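Local coordinates for protein alpha-fucosidase (Bifidobacterium bifidum, PDB 2EAB) that probably hydrolyses alpha-1,2-linked L-fucosyl bonds, this chain being the catalytic part of a longer, probably membrane-attached protein, at residues A[181-186]-A[318-323]; A[563-568]-A[679-684]; A[575-580]-A[648-653]. All coordinates share one frame; numbering follows the deposited sequence.

Contact 1 (A[181-186]-A[318-323])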
ATOM      1  N   GLU A 181      19.591 -20.218   6.029  1.00 10.36           N
ATOM      2  CA  GLU A 181      18.559 -19.433   6.679  1.00 10.36           C
ATOM      3  C   GLU A 181      18.855 -17.965   6.430  1.00 10.09           C
ATOM      4  O   GLU A 181      19.989 -17.522   6.600  1.00 10.52           O
ATOM      5  CB  GLU A 181      18.541 -19.717   8.178  1.00 10.56           C
ATOM      6  CG  GLU A 181      17.511 -18.924   8.955  1.00 11.60           C
ATOM      7  CD  GLU A 181      17.794 -18.934  10.438  1.00 13.29           C
ATOM      8  OE1 GLU A 181      18.762 -18.270  10.862  1.00 15.18           O
ATOM      9  OE2 GLU A 181      17.045 -19.598  11.180  1.00 13.64           O
ATOM     10  N   TYR A 182      17.827 -17.221   6.030  1.00  9.78           N
ATOM     11  CA  TYR A 182      17.971 -15.803   5.728  1.00  9.30           C
ATOM     12  C   TYR A 182      16.918 -14.978   6.445  1.00  9.14           C
ATOM     13  O   TYR A 182      15.741 -15.328   6.442  1.00  9.14           O
ATOM     14  CB  TYR A 182      17.809 -15.549   4.232  1.00  9.60           C
ATOM     15  CG  TYR A 182      18.652 -16.393   3.314  1.00  9.87           C
ATOM     16  CD1 TYR A 182      19.961 -16.022   3.007  1.00  9.83           C
ATOM     17  CD2 TYR A 182      18.128 -17.534   2.712  1.00 10.43           C
ATOM     18  CE1 TYR A 182      20.736 -16.782   2.148  1.00 10.33           C
ATOM     19  CE2 TYR A 182      18.895 -18.298   1.847  1.00 10.68           C
ATOM     20  CZ  TYR A 182      20.194 -17.908   1.569  1.00 10.41           C
ATOM     21  OH  TYR A 182      20.964 -18.644   0.703  1.00 10.59           O
ATOM     22  N   PHE A 183      17.341 -13.868   7.039  1.00  8.88           N
ATOM     23  CA  PHE A 183      16.397 -12.888   7.574  1.00  9.10           C
ATOM     24  C   PHE A 183      17.014 -11.501   7.574  1.00  9.17           C
ATOM     25  O   PHE A 183      18.226 -11.353   7.426  1.00  9.27           O
ATOM     26  CB  PHE A 183      15.862 -13.289   8.965  1.00  9.36           C
ATOM     27  CG  PHE A 183      16.919 -13.411  10.033  1.00  9.66           C
ATOM     28  CD1 PHE A 183      17.306 -12.304  10.779  1.00  9.92           C
ATOM     29  CD2 PHE A 183      17.491 -14.645  10.324  1.00  9.78           C
ATOM     30  CE1 PHE A 183      18.266 -12.417  11.785  1.00 11.03           C
ATOM     31  CE2 PHE A 183      18.454 -14.767  11.323  1.00 11.12           C
ATOM     32  CZ  PHE A 183      18.838 -13.658  12.056  1.00 10.61           C
ATOM     33  N   ALA A 184      16.167 -10.484   7.696  1.00  8.77           N
ATOM     34  CA  ALA A 184      16.630  -9.109   7.803  1.00  8.71           C
ATOM     35  C   ALA A 184      16.031  -8.511   9.057  1.00  8.72           C
ATOM     36  O   ALA A 184      14.811  -8.341   9.162  1.00  8.61           O
ATOM     37  CB  ALA A 184      16.246  -8.304   6.577  1.00  9.03           C
ATOM     38  N   SER A 185      16.901  -8.220  10.015  1.00  8.75           N
ATOM     39  CA  SER A 185      16.499  -7.706  11.307  1.00  8.81           C
ATOM     40  C   SER A 185      16.260  -6.208  11.263  1.00  8.50           C
ATOM     41  O   SER A 185      17.104  -5.453  10.778  1.00  8.64           O
ATOM     42  CB  SER A 185      17.578  -8.013  12.337  1.00  8.98           C
ATOM     43  OG  SER A 185      17.323  -7.310  13.535  1.00  9.57           O
ATOM     44  N   ASN A 186      15.113  -5.782  11.782  1.00  8.52           N
ATOM     45  CA  ASN A 186      14.881  -4.362  11.991  1.00  8.87           C
ATOM     46  C   ASN A 186      15.657  -3.825  13.212  1.00  9.51           C
ATOM     47  O   ASN A 186      16.374  -2.836  13.078  1.00  9.58           O
ATOM     48  CB  ASN A 186      13.383  -4.032  12.045  1.00  8.81           C
ATOM     49  CG  ASN A 186      13.117  -2.540  12.016  1.00  8.89           C
ATOM     50  OD1 ASN A 186      12.988  -1.910  13.062  1.00  9.28           O
ATOM     51  ND2 ASN A 186      13.057  -1.963  10.817  1.00  8.38           N
ATOM     52  N   ALA A 318      21.679 -14.108  19.524  1.00 12.83           N
ATOM     53  CA  ALA A 318      21.049 -12.891  20.026  1.00 12.55           C
ATOM     54  C   ALA A 318      20.379 -12.070  18.922  1.00 12.29           C
ATOM     55  O   ALA A 318      19.284 -11.537  19.120  1.00 12.29           O
ATOM     56  CB  ALA A 318      22.056 -12.045  20.780  1.00 12.94           C
ATOM     57  N   VAL A 319      21.041 -11.959  17.771  1.00 11.70           N
ATOM     58  CA  VAL A 319      20.484 -11.227  16.628  1.00 11.53           C
ATOM     59  C   VAL A 319      19.214 -11.917  16.118  1.00 11.40           C
ATOM     60  O   VAL A 319      18.205 -11.254  15.851  1.00 11.27           O
ATOM     61  CB  VAL A 319      21.534 -11.040  15.498  1.00 11.29           C
ATOM     62  CG1 VAL A 319      20.890 -10.501  14.218  1.00 11.57           C
ATOM     63  CG2 VAL A 319      22.642 -10.105  15.961  1.00 12.20           C
ATOM     64  N   LYS A 320      19.253 -13.244  16.019  1.00 11.51           N
ATOM     65  CA  LYS A 320      18.081 -14.010  15.599  1.00 11.78           C
ATOM     66  C   LYS A 320      16.921 -13.869  16.584  1.00 11.70           C
ATOM     67  O   LYS A 320      15.781 -13.659  16.165  1.00 11.35           O
ATOM     68  CB  LYS A 320      18.434 -15.488  15.394  1.00 11.74           C
ATOM     69  CG  LYS A 320      17.258 -16.350  14.955  1.00 12.41           C
ATOM     70  CD  LYS A 320      17.696 -17.763  14.637  1.00 12.52           C
ATOM     71  CE  LYS A 320      16.508 -18.652  14.317  1.00 13.52           C
ATOM     72  NZ  LYS A 320      16.933 -20.014  13.900  1.00 14.04           N
ATOM     73  N   LYS A 321      17.208 -13.980  17.882  1.00 11.50           N
ATOM     74  CA  LYS A 321      16.174 -13.847  18.913  1.00 12.10           C
ATOM     75  C   LYS A 321      15.484 -12.489  18.836  1.00 11.52           C
ATOM     76  O   LYS A 321      14.255 -12.411  18.814  1.00 11.40           O
ATOM     77  CB  LYS A 321      16.750 -14.067  20.315  1.00 12.06           C
ATOM     78  CG  LYS A 321      15.706 -13.959  21.422  1.00 13.20           C
ATOM     79  CD  LYS A 321      16.330 -14.008  22.807  1.00 13.96           C
ATOM     80  CE  LYS A 321      15.263 -13.991  23.893  1.00 16.91           C
ATOM     81  NZ  LYS A 321      14.551 -12.682  23.990  1.00 18.89           N
ATOM     82  N   ALA A 322      16.282 -11.426  18.796  1.00 11.39           N
ATOM     83  CA  ALA A 322      15.753 -10.066  18.721  1.00 11.26           C
ATOM     84  C   ALA A 322      14.929  -9.865  17.456  1.00 10.95           C
ATOM     85  O   ALA A 322      13.888  -9.197  17.488  1.00 10.96           O
ATOM     86  CB  ALA A 322      16.874  -9.053  18.794  1.00 11.50           C
ATOM     87  N   HIS A 323      15.391 -10.445  16.350  1.00 10.47           N
ATOM     88  CA  HIS A 323      14.645 -10.370  15.104  1.00 10.14           C
ATOM     89  C   HIS A 323      13.276 -11.036  15.202  1.00 10.16           C
ATOM     90  O   HIS A 323      12.256 -10.432  14.860  1.00  9.98           O
ATOM     91  CB  HIS A 323      15.400 -11.013  13.944  1.00 10.25           C
ATOM     92  CG  HIS A 323      14.555 -11.149  12.724  1.00  9.59           C
ATOM     93  ND1 HIS A 323      14.147 -12.362  12.211  1.00 10.93           N
ATOM     94  CD2 HIS A 323      13.969 -10.200  11.960  1.00  8.07           C
ATOM     95  CE1 HIS A 323      13.374 -12.148  11.160  1.00  7.93           C
ATOM     96  NE2 HIS A 323      13.250 -10.844  10.989  1.00 10.78           N
TER
HETATM   97  O   HOH W   1      18.023  -8.581  15.637  1.00 12.03           O

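Contact 2 (A[563-568]-A[679-684]). With EDO (1,2-ethanediol), chain D.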
ATOM      1  N   ALA A 563     -11.192  18.196 -15.307  1.00  8.56           N
ATOM      2  CA  ALA A 563     -10.875  16.895 -14.729  1.00  8.58           C
ATOM      3  C   ALA A 563     -11.091  15.760 -15.704  1.00  8.40           C
ATOM      4  O   ALA A 563     -11.969  15.827 -16.576  1.00  9.03           O
ATOM      5  CB  ALA A 563     -11.700  16.660 -13.468  1.00  9.28           C
ATOM      6  N   TYR A 564     -10.289  14.712 -15.521  1.00  8.21           N
ATOM      7  CA  TYR A 564     -10.400  13.459 -16.248  1.00  7.97           C
ATOM      8  C   TYR A 564     -10.815  12.374 -15.274  1.00  7.53           C
ATOM      9  O   TYR A 564     -10.336  12.340 -14.137  1.00  8.16           O
ATOM     10  CB  TYR A 564      -9.042  13.109 -16.856  1.00  8.36           C
ATOM     11  CG  TYR A 564      -9.014  11.876 -17.728  1.00  8.47           C
ATOM     12  CD1 TYR A 564      -9.929  11.709 -18.766  1.00  9.24           C
ATOM     13  CD2 TYR A 564      -8.051  10.887 -17.534  1.00  9.01           C
ATOM     14  CE1 TYR A 564      -9.896  10.583 -19.577  1.00  8.83           C
ATOM     15  CE2 TYR A 564      -8.005   9.760 -18.347  1.00  8.91           C
ATOM     16  CZ  TYR A 564      -8.931   9.616 -19.365  1.00  8.88           C
ATOM     17  OH  TYR A 564      -8.884   8.502 -20.168  1.00  9.32           O
ATOM     18  N   SER A 565     -11.715  11.498 -15.706  1.00  7.21           N
ATOM     19  CA  SER A 565     -12.069  10.338 -14.904  1.00  7.20           C
ATOM     20  C   SER A 565     -11.269   9.152 -15.434  1.00  7.19           C
ATOM     21  O   SER A 565     -11.603   8.617 -16.491  1.00  7.84           O
ATOM     22  CB  SER A 565     -13.567  10.054 -15.005  1.00  7.06           C
ATOM     23  OG  SER A 565     -13.964   9.145 -13.992  1.00  7.26           O
ATOM     24  N   PRO A 566     -10.189   8.748 -14.730  1.00  7.71           N
ATOM     25  CA  PRO A 566      -9.377   7.663 -15.290  1.00  8.23           C
ATOM     26  C   PRO A 566     -10.198   6.381 -15.497  1.00  8.34           C
ATOM     27  O   PRO A 566     -10.976   6.022 -14.615  1.00  7.48           O
ATOM     28  CB  PRO A 566      -8.292   7.459 -14.222  1.00  8.71           C
ATOM     29  CG  PRO A 566      -8.188   8.786 -13.545  1.00  8.99           C
ATOM     30  CD  PRO A 566      -9.617   9.255 -13.468  1.00  7.84           C
ATOM     31  N   GLU A 567     -10.082   5.700 -16.643  1.00  8.81           N
ATOM     32  CA  GLU A 567      -9.342   6.104 -17.840  1.00 10.31           C
ATOM     33  C   GLU A 567     -10.299   6.025 -19.031  1.00  9.64           C
ATOM     34  O   GLU A 567     -10.008   5.359 -20.036  1.00  9.73           O
ATOM     35  CB  GLU A 567      -8.175   5.146 -18.102  1.00 10.76           C
ATOM     36  CG  GLU A 567      -6.964   5.294 -17.209  1.00 13.84           C
ATOM     37  CD  GLU A 567      -5.810   4.392 -17.642  1.00 14.00           C
ATOM     38  OE1 GLU A 567      -4.935   4.101 -16.795  1.00 18.64           O
ATOM     39  OE2 GLU A 567      -5.778   3.962 -18.822  1.00 18.39           O
ATOM     40  N   GLN A 568     -11.453   6.673 -18.913  1.00  9.38           N
ATOM     41  CA  GLN A 568     -12.421   6.699 -20.010  1.00  9.30           C
ATOM     42  C   GLN A 568     -13.121   8.049 -20.072  1.00  9.18           C
ATOM     43  O   GLN A 568     -12.947   8.881 -19.183  1.00  8.97           O
ATOM     44  CB  GLN A 568     -13.431   5.547 -19.895  1.00  9.37           C
ATOM     45  CG  GLN A 568     -14.371   5.663 -18.706  1.00  9.22           C
ATOM     46  CD  GLN A 568     -15.520   4.667 -18.736  1.00  9.24           C
ATOM     47  OE1 GLN A 568     -15.681   3.892 -19.682  1.00  9.48           O
ATOM     48  NE2 GLN A 568     -16.334   4.686 -17.688  1.00  9.78           N
ATOM     49  N   HIS A 679     -11.253   0.763 -14.787  1.00  8.57           N
ATOM     50  CA  HIS A 679     -11.324   1.694 -13.669  1.00  8.31           C
ATOM     51  C   HIS A 679     -12.769   1.890 -13.227  1.00  7.71           C
ATOM     52  O   HIS A 679     -13.691   1.769 -14.030  1.00  8.05           O
ATOM     53  CB  HIS A 679     -10.761   3.053 -14.071  1.00  8.49           C
ATOM     54  CG  HIS A 679      -9.269   3.095 -14.187  1.00  9.35           C
ATOM     55  ND1 HIS A 679      -8.585   2.575 -15.265  1.00 11.43           N
ATOM     56  CD2 HIS A 679      -8.335   3.635 -13.372  1.00  9.20           C
ATOM     57  CE1 HIS A 679      -7.290   2.772 -15.095  1.00 11.73           C
ATOM     58  NE2 HIS A 679      -7.110   3.413 -13.955  1.00 12.36           N
ATOM     59  N   MET A 680     -12.942   2.216 -11.949  1.00  7.86           N
ATOM     60  CA  MET A 680     -14.235   2.604 -11.386  1.00  7.94           C
ATOM     61  C   MET A 680     -13.987   3.848 -10.540  1.00  7.44           C
ATOM     62  O   MET A 680     -14.196   3.852  -9.320  1.00  7.76           O
ATOM     63  CB  MET A 680     -14.832   1.477 -10.535  1.00  8.14           C
ATOM     64  CG  MET A 680     -14.806   0.106 -11.199  1.00  8.85           C
ATOM     65  SD  MET A 680     -15.701  -1.168 -10.295  1.00  9.17           S
ATOM     66  CE  MET A 680     -14.863  -1.114  -8.706  1.00 10.55           C
ATOM     67  N   SER A 681     -13.522   4.904 -11.195  1.00  7.36           N
ATOM     68  CA  SER A 681     -13.037   6.087 -10.488  1.00  7.17           C
ATOM     69  C   SER A 681     -14.129   6.831  -9.733  1.00  6.99           C
ATOM     70  O   SER A 681     -13.853   7.546  -8.778  1.00  7.15           O
ATOM     71  CB  SER A 681     -12.325   7.029 -11.457  1.00  7.25           C
ATOM     72  OG  SER A 681     -11.200   6.395 -12.038  1.00  7.12           O
ATOM     73  N   HIS A 682     -15.369   6.644 -10.165  1.00  6.50           N
ATOM     74  CA  HIS A 682     -16.510   7.299  -9.540  1.00  6.35           C
ATOM     75  C   HIS A 682     -17.069   6.559  -8.320  1.00  6.27           C
ATOM     76  O   HIS A 682     -18.052   7.010  -7.719  1.00  6.73           O
ATOM     77  CB  HIS A 682     -17.614   7.504 -10.577  1.00  6.64           C
ATOM     78  CG  HIS A 682     -18.146   6.231 -11.157  1.00  7.25           C
ATOM     79  ND1 HIS A 682     -17.328   5.227 -11.629  1.00  8.03           N
ATOM     80  CD2 HIS A 682     -19.416   5.814 -11.362  1.00  7.71           C
ATOM     81  CE1 HIS A 682     -18.076   4.239 -12.086  1.00  8.25           C
ATOM     82  NE2 HIS A 682     -19.347   4.571 -11.936  1.00  8.26           N
ATOM     83  N   LEU A 683     -16.446   5.445  -7.942  1.00  6.35           N
ATOM     84  CA  LEU A 683     -16.928   4.670  -6.801  1.00  6.45           C
ATOM     85  C   LEU A 683     -16.039   4.762  -5.561  1.00  6.44           C
ATOM     86  O   LEU A 683     -16.220   4.005  -4.613  1.00  6.50           O
ATOM     87  CB  LEU A 683     -17.178   3.211  -7.196  1.00  6.90           C
ATOM     88  CG  LEU A 683     -18.249   2.991  -8.272  1.00  7.26           C
ATOM     89  CD1 LEU A 683     -18.416   1.512  -8.539  1.00  8.12           C
ATOM     90  CD2 LEU A 683     -19.591   3.629  -7.902  1.00  9.26           C
ATOM     91  N   LEU A 684     -15.112   5.717  -5.539  1.00  6.16           N
ATOM     92  CA  LEU A 684     -14.238   5.888  -4.381  1.00  6.64           C
ATOM     93  C   LEU A 684     -14.988   6.301  -3.117  1.00  6.58           C
ATOM     94  O   LEU A 684     -14.483   6.113  -2.008  1.00  6.39           O
ATOM     95  CB  LEU A 684     -13.102   6.864  -4.695  1.00  6.48           C
ATOM     96  CG  LEU A 684     -12.224   6.473  -5.886  1.00  6.37           C
ATOM     97  CD1 LEU A 684     -11.072   7.459  -6.023  1.00  7.05           C
ATOM     98  CD2 LEU A 684     -11.703   5.036  -5.780  1.00  6.73           C
TER
HETATM   99  C1  EDO D4804      -8.834   5.804  -9.496  1.00 29.74           C
HETATM  100  O1  EDO D4804      -9.390   4.894 -10.571  1.00 30.59           O
HETATM  101  C2  EDO D4804      -7.876   6.805 -10.255  1.00 30.60           C
HETATM  102  O2  EDO D4804      -6.678   6.042 -10.740  1.00 27.98           O
HETATM  103  O   HOH W   2     -13.559   5.062 -14.142  1.00  7.69           O

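Contact 3 (A[575-580]-A[648-653])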
ATOM      1  N   GLY A 575     -15.425  19.147 -13.671  1.00  7.58           N
ATOM      2  CA  GLY A 575     -15.397  18.247 -12.533  1.00  7.57           C
ATOM      3  C   GLY A 575     -15.846  16.855 -12.923  1.00  7.24           C
ATOM      4  O   GLY A 575     -16.138  16.578 -14.090  1.00  7.40           O
ATOM      5  N   ASN A 576     -15.902  15.976 -11.932  1.00  6.90           N
ATOM      6  CA  ASN A 576     -16.449  14.634 -12.090  1.00  6.75           C
ATOM      7  C   ASN A 576     -16.623  14.004 -10.715  1.00  6.58           C
ATOM      8  O   ASN A 576     -16.168  14.545  -9.710  1.00  6.29           O
ATOM      9  CB  ASN A 576     -15.610  13.754 -13.045  1.00  6.92           C
ATOM     10  CG  ASN A 576     -14.164  13.588 -12.600  1.00  6.79           C
ATOM     11  OD1 ASN A 576     -13.846  13.607 -11.405  1.00  7.51           O
ATOM     12  ND2 ASN A 576     -13.276  13.401 -13.572  1.00  7.37           N
ATOM     13  N   THR A 577     -17.280  12.856 -10.682  1.00  6.67           N
ATOM     14  CA  THR A 577     -17.599  12.197  -9.423  1.00  6.97           C
ATOM     15  C   THR A 577     -16.341  11.724  -8.698  1.00  6.56           C
ATOM     16  O   THR A 577     -16.264  11.808  -7.468  1.00  6.92           O
ATOM     17  CB  THR A 577     -18.559  11.044  -9.679  1.00  6.94           C
ATOM     18  OG1 THR A 577     -19.716  11.577 -10.332  1.00  7.07           O
ATOM     19  CG2 THR A 577     -18.970  10.347  -8.381  1.00  7.32           C
ATOM     20  N   TYR A 578     -15.358  11.248  -9.462  1.00  6.51           N
ATOM     21  CA  TYR A 578     -14.058  10.847  -8.937  1.00  6.49           C
ATOM     22  C   TYR A 578     -13.443  11.960  -8.070  1.00  6.41           C
ATOM     23  O   TYR A 578     -13.207  11.778  -6.866  1.00  6.52           O
ATOM     24  CB  TYR A 578     -13.162  10.437 -10.121  1.00  6.58           C
ATOM     25  CG  TYR A 578     -11.674  10.562  -9.899  1.00  6.65           C
ATOM     26  CD1 TYR A 578     -11.010   9.775  -8.960  1.00  6.98           C
ATOM     27  CD2 TYR A 578     -10.923  11.456 -10.658  1.00  6.98           C
ATOM     28  CE1 TYR A 578      -9.632   9.905  -8.759  1.00  7.32           C
ATOM     29  CE2 TYR A 578      -9.557  11.590 -10.471  1.00  7.57           C
ATOM     30  CZ  TYR A 578      -8.917  10.816  -9.527  1.00  6.53           C
ATOM     31  OH  TYR A 578      -7.560  10.994  -9.354  1.00  7.17           O
ATOM     32  N   GLU A 579     -13.237  13.134  -8.660  1.00  6.35           N
ATOM     33  CA  GLU A 579     -12.585  14.216  -7.919  1.00  6.38           C
ATOM     34  C   GLU A 579     -13.464  14.806  -6.826  1.00  6.27           C
ATOM     35  O   GLU A 579     -12.981  15.095  -5.731  1.00  6.40           O
ATOM     36  CB  GLU A 579     -12.085  15.319  -8.852  1.00  6.56           C
ATOM     37  CG  GLU A 579     -10.928  14.880  -9.738  1.00  6.95           C
ATOM     38  CD  GLU A 579     -10.063  16.026 -10.242  1.00  7.57           C
ATOM     39  OE1 GLU A 579     -10.426  17.207 -10.058  1.00  8.72           O
ATOM     40  OE2 GLU A 579      -9.006  15.742 -10.845  1.00  8.49           O
ATOM     41  N   SER A 580     -14.750  14.984  -7.113  1.00  6.30           N
ATOM     42  CA  SER A 580     -15.653  15.531  -6.103  1.00  6.75           C
ATOM     43  C   SER A 580     -15.810  14.612  -4.903  1.00  6.52           C
ATOM     44  O   SER A 580     -15.894  15.094  -3.773  1.00  6.31           O
ATOM     45  CB  SER A 580     -17.011  15.891  -6.697  1.00  6.95           C
ATOM     46  OG  SER A 580     -16.866  16.993  -7.571  1.00  7.82           O
ATOM     47  N   GLY A 648     -30.266   3.950 -12.898  1.00 10.24           N
ATOM     48  CA  GLY A 648     -30.121   3.615 -11.478  1.00  9.92           C
ATOM     49  C   GLY A 648     -28.671   3.491 -11.031  1.00  9.65           C
ATOM     50  O   GLY A 648     -28.385   2.861 -10.012  1.00  9.84           O
ATOM     51  N   GLN A 649     -27.768   4.101 -11.798  1.00  9.24           N
ATOM     52  CA  GLN A 649     -26.327   4.018 -11.577  1.00  8.51           C
ATOM     53  C   GLN A 649     -25.798   5.260 -10.861  1.00  8.04           C
ATOM     54  O   GLN A 649     -26.412   6.321 -10.918  1.00  8.27           O
ATOM     55  CB  GLN A 649     -25.617   3.855 -12.931  1.00  8.86           C
ATOM     56  CG  GLN A 649     -25.310   5.168 -13.710  1.00  9.06           C
ATOM     57  CD  GLN A 649     -26.519   5.841 -14.371  1.00  9.50           C
ATOM     58  OE1 GLN A 649     -27.677   5.491 -14.126  1.00  9.37           O
ATOM     59  NE2 GLN A 649     -26.238   6.820 -15.221  1.00  9.64           N
ATOM     60  N   ILE A 650     -24.650   5.129 -10.197  1.00  7.70           N
ATOM     61  CA  ILE A 650     -23.903   6.304  -9.750  1.00  7.51           C
ATOM     62  C   ILE A 650     -23.320   6.976 -10.993  1.00  6.93           C
ATOM     63  O   ILE A 650     -22.568   6.344 -11.739  1.00  7.35           O
ATOM     64  CB  ILE A 650     -22.740   5.921  -8.798  1.00  7.50           C
ATOM     65  CG1 ILE A 650     -23.246   5.164  -7.561  1.00  8.29           C
ATOM     66  CG2 ILE A 650     -21.920   7.156  -8.417  1.00  7.83           C
ATOM     67  CD1 ILE A 650     -24.033   5.997  -6.556  1.00  9.26           C
ATOM     68  N   LYS A 651     -23.673   8.235 -11.229  1.00  7.10           N
ATOM     69  CA  LYS A 651     -23.117   8.953 -12.379  1.00  7.37           C
ATOM     70  C   LYS A 651     -21.608   9.110 -12.236  1.00  7.13           C
ATOM     71  O   LYS A 651     -21.105   9.391 -11.143  1.00  7.32           O
ATOM     72  CB  LYS A 651     -23.746  10.334 -12.527  1.00  7.60           C
ATOM     73  CG  LYS A 651     -25.207  10.331 -12.931  1.00  8.21           C
ATOM     74  CD  LYS A 651     -25.708  11.743 -13.161  1.00  9.89           C
ATOM     75  CE  LYS A 651     -27.217  11.758 -13.346  1.00 10.41           C
ATOM     76  NZ  LYS A 651     -27.720  13.110 -13.691  1.00 13.26           N
ATOM     77  N   GLU A 652     -20.895   8.938 -13.345  1.00  7.11           N
ATOM     78  CA  GLU A 652     -19.453   9.156 -13.381  1.00  7.04           C
ATOM     79  C   GLU A 652     -19.138  10.611 -13.765  1.00  6.82           C
ATOM     80  O   GLU A 652     -18.136  11.173 -13.305  1.00  7.05           O
ATOM     81  CB  GLU A 652     -18.784   8.135 -14.314  1.00  7.16           C
ATOM     82  CG  GLU A 652     -17.261   8.267 -14.395  1.00  7.07           C
ATOM     83  CD  GLU A 652     -16.542   7.026 -14.912  1.00  7.39           C
ATOM     84  OE1 GLU A 652     -17.200   6.037 -15.305  1.00  7.72           O
ATOM     85  OE2 GLU A 652     -15.293   7.053 -14.934  1.00  7.99           O
ATOM     86  N   TRP A 653     -20.014  11.210 -14.576  1.00  7.33           N
ATOM     87  CA  TRP A 653     -19.921  12.620 -14.956  1.00  7.82           C
ATOM     88  C   TRP A 653     -21.240  13.313 -14.677  1.00  7.88           C
ATOM     89  O   TRP A 653     -22.301  12.693 -14.762  1.00  7.80           O
ATOM     90  CB  TRP A 653     -19.589  12.772 -16.440  1.00  8.10           C
ATOM     91  CG  TRP A 653     -18.304  12.129 -16.824  1.00  8.51           C
ATOM     92  CD1 TRP A 653     -17.052  12.682 -16.761  1.00  8.45           C
ATOM     93  CD2 TRP A 653     -18.132  10.799 -17.314  1.00  8.32           C
ATOM     94  NE1 TRP A 653     -16.113  11.773 -17.188  1.00  8.33           N
ATOM     95  CE2 TRP A 653     -16.750  10.610 -17.538  1.00  8.33           C
ATOM     96  CE3 TRP A 653     -19.016   9.746 -17.598  1.00  8.26           C
ATOM     97  CZ2 TRP A 653     -16.231   9.409 -18.025  1.00  8.63           C
ATOM     98  CZ3 TRP A 653     -18.500   8.559 -18.084  1.00  9.07           C
ATOM     99  CH2 TRP A 653     -17.120   8.399 -18.293  1.00  9.07           C
TER
HETATM  100  O   HOH W   3     -13.970  13.793 -16.354  1.00  7.86           O
HETATM  101  O   HOH W   4     -15.702  10.389 -12.165  1.00  6.86           O

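Contact 1 (A[181-186]-A[318-323])
Phe-183 and His-323 meet ring against ring, with planes 12° apart and centroids 4.6 Å from one another. The two rings are strongly offset, with little overlap: Phe-183 CD1 lies over one imidazole face toward the rim, 3.5 Å from His-323 ND1. The far end of the phenyl ring abuts the helix, Phe-183 CZ lying 3.6 Å from Lys-320 CA, while Val-319 CG1 comes in at the edge near CE1. An alanine here would probably leave the His-323 imidazole without its ring partner and open a gap beside Lys-320 CA and Val-319 CG1. The extended Lys-320 chain crosses Glu-181 at about a right angle, and Lys-320 NZ reaches the syn lone pair of Glu-181 OE2 at 2.8 Å in a salt bridge. Asp-11 also pairs with Lys-320, and Lys-166 with Glu-181, whose OE1 meets Tyr-316. A water links Ser-185 OG to Val-319 O; OG also bonds Asp-188 N. The axes of the two short segments pass 8.6 Å apart at 71°, joining strand 176-185 of the nine-stranded antiparallel sheet in the N-terminal, family 65-like region to helix 316-331, in the family 95 catalytic range.

Contact 2 (A[563-568]-A[679-684])
Ser-681 and Pro-566 form the tight part of this contact, centred on the Pro-566 carbonyl oxygen. Ser-681 OG donates to Pro-566 O over 2.6 Å, approaching at a C=O...donor angle of 136° and only slightly tilted from the carbonyl plane. The serine torsion explains the reach: OG stands anti to its own carbonyl carbon (chi1 -61°), on the side of the backbone N. A water gives Pro-566 O its second bond, at 2.8 Å, and accepts one from Ser-681 N at 3.0 Å, so a direct and a water-mediated link join the same two residues. Close packing continues beside them, with His-679 CB only 3.0 Å from Pro-566 O and Pro-566 CD 3.6 Å from Ser-681 OG. A cis peptide bond joins Pro-566 to Glu-567, whose backbone N bonds His-677 NE2.

The other side is the solvent side, where Glu-567 is exposed and meets His-679 through van der Waals contact. Glu-567 CG lies over one face of the imidazole, 3.3 Å from His-679 CE1. Glu-567 OE1 stands 3.2 Å from His-679 CE1, with carboxylate and ring planes 37° apart. At the ring's edge lies a 1,2-ethanediol, probably from the crystallisation liquor; its O1 donates to Ser-681 OG at 2.8 Å while its C2 lies by Pro-566 CG, and the molecule also bonds Asn-422 O.

Around the contact, strand 558-565 leads into the Pro-566 turn, and Tyr-578 of helix 577-596 touches both Pro-566 and Ser-681. Behind the other segment, Met-680 packs on helices 697-711 and 722-734, and Arg-710 of the former bonds His-679 O, fixing this loop of the catalytic domain between strand and helices.

Contact 3 (A[575-580]-A[648-653])
Thr-577 makes both direct hydrogen bonds to the 648-653 loop, each ending on a backbone carbonyl. Thr-577 OG1 donates to Lys-651 O at 2.7 Å, and Thr-577 N donates to the next carbonyl, Glu-652 O, at 3.2 Å with a nearly straight N-H...O angle of 171°. Both donors sit well above the planes of the carbonyls they meet. With OG1 anti to its own carbonyl carbon (chi1 -57°), the hydroxyl lies on the same side as the backbone N, which lets one residue grip two successive peptide groups.

Capping is the second kind of interaction. Asn-576 occupies the N-cap of helix 577-596: Asn-576 OD1 accepts from Glu-579 N at 2.9 Å, with the donor nearly along the C=O axis.

Two waters extend the polar network. One accepts from Tyr-578 N and donates to Glu-652 O at 2.8 Å; the other accepts from Asn-576 ND2 and, weakly, from Trp-653 NE1, lying in the plane of the indole at its edge.

Apolar contact is sparse. Thr-577 CG2 approaches Ile-650 CG2 at 4.3 Å, and Asn-576 CB stands 4.1 Å from Trp-653 CD1, obliquely to the ring. The Glu-652 side chain turns elsewhere, its carboxylate bonding Ser-565 and pairing with Arg-710.

The three leading N-H groups of the helix are thus taken by Glu-652 O, a water and Asn-576 OD1. Loop carbonyls gathered at this N-terminus would probably interact favourably with the helix dipole, so that this buried contact relies chiefly on satisfying backbone polar atoms and much less on hydrophobic packing.

Overall arrangement
Contacts 1 and 3 are buried, whereas contact 2 is partly open. Contact 1 stands apart, on the other side of the chain's centre and about 31 Å from contact 2 between nearest atoms. Contacts 2 and 3 lie in the catalytic domain with centres about 8 Å apart, contact 3 nested within the chain loop that contact 2 closes. Both pin parts of the same long loop, between helices 632-639 and 697-711. The chemistry follows the setting: contact 1, between sheet and helix, relies on side-chain rings and charges, whereas contacts 2 and 3, which involve irregular loop, rely on backbone carbonyls met by hydroxyls and water. Glu-652 of contact 3 joins these two, also reaching Gln-568.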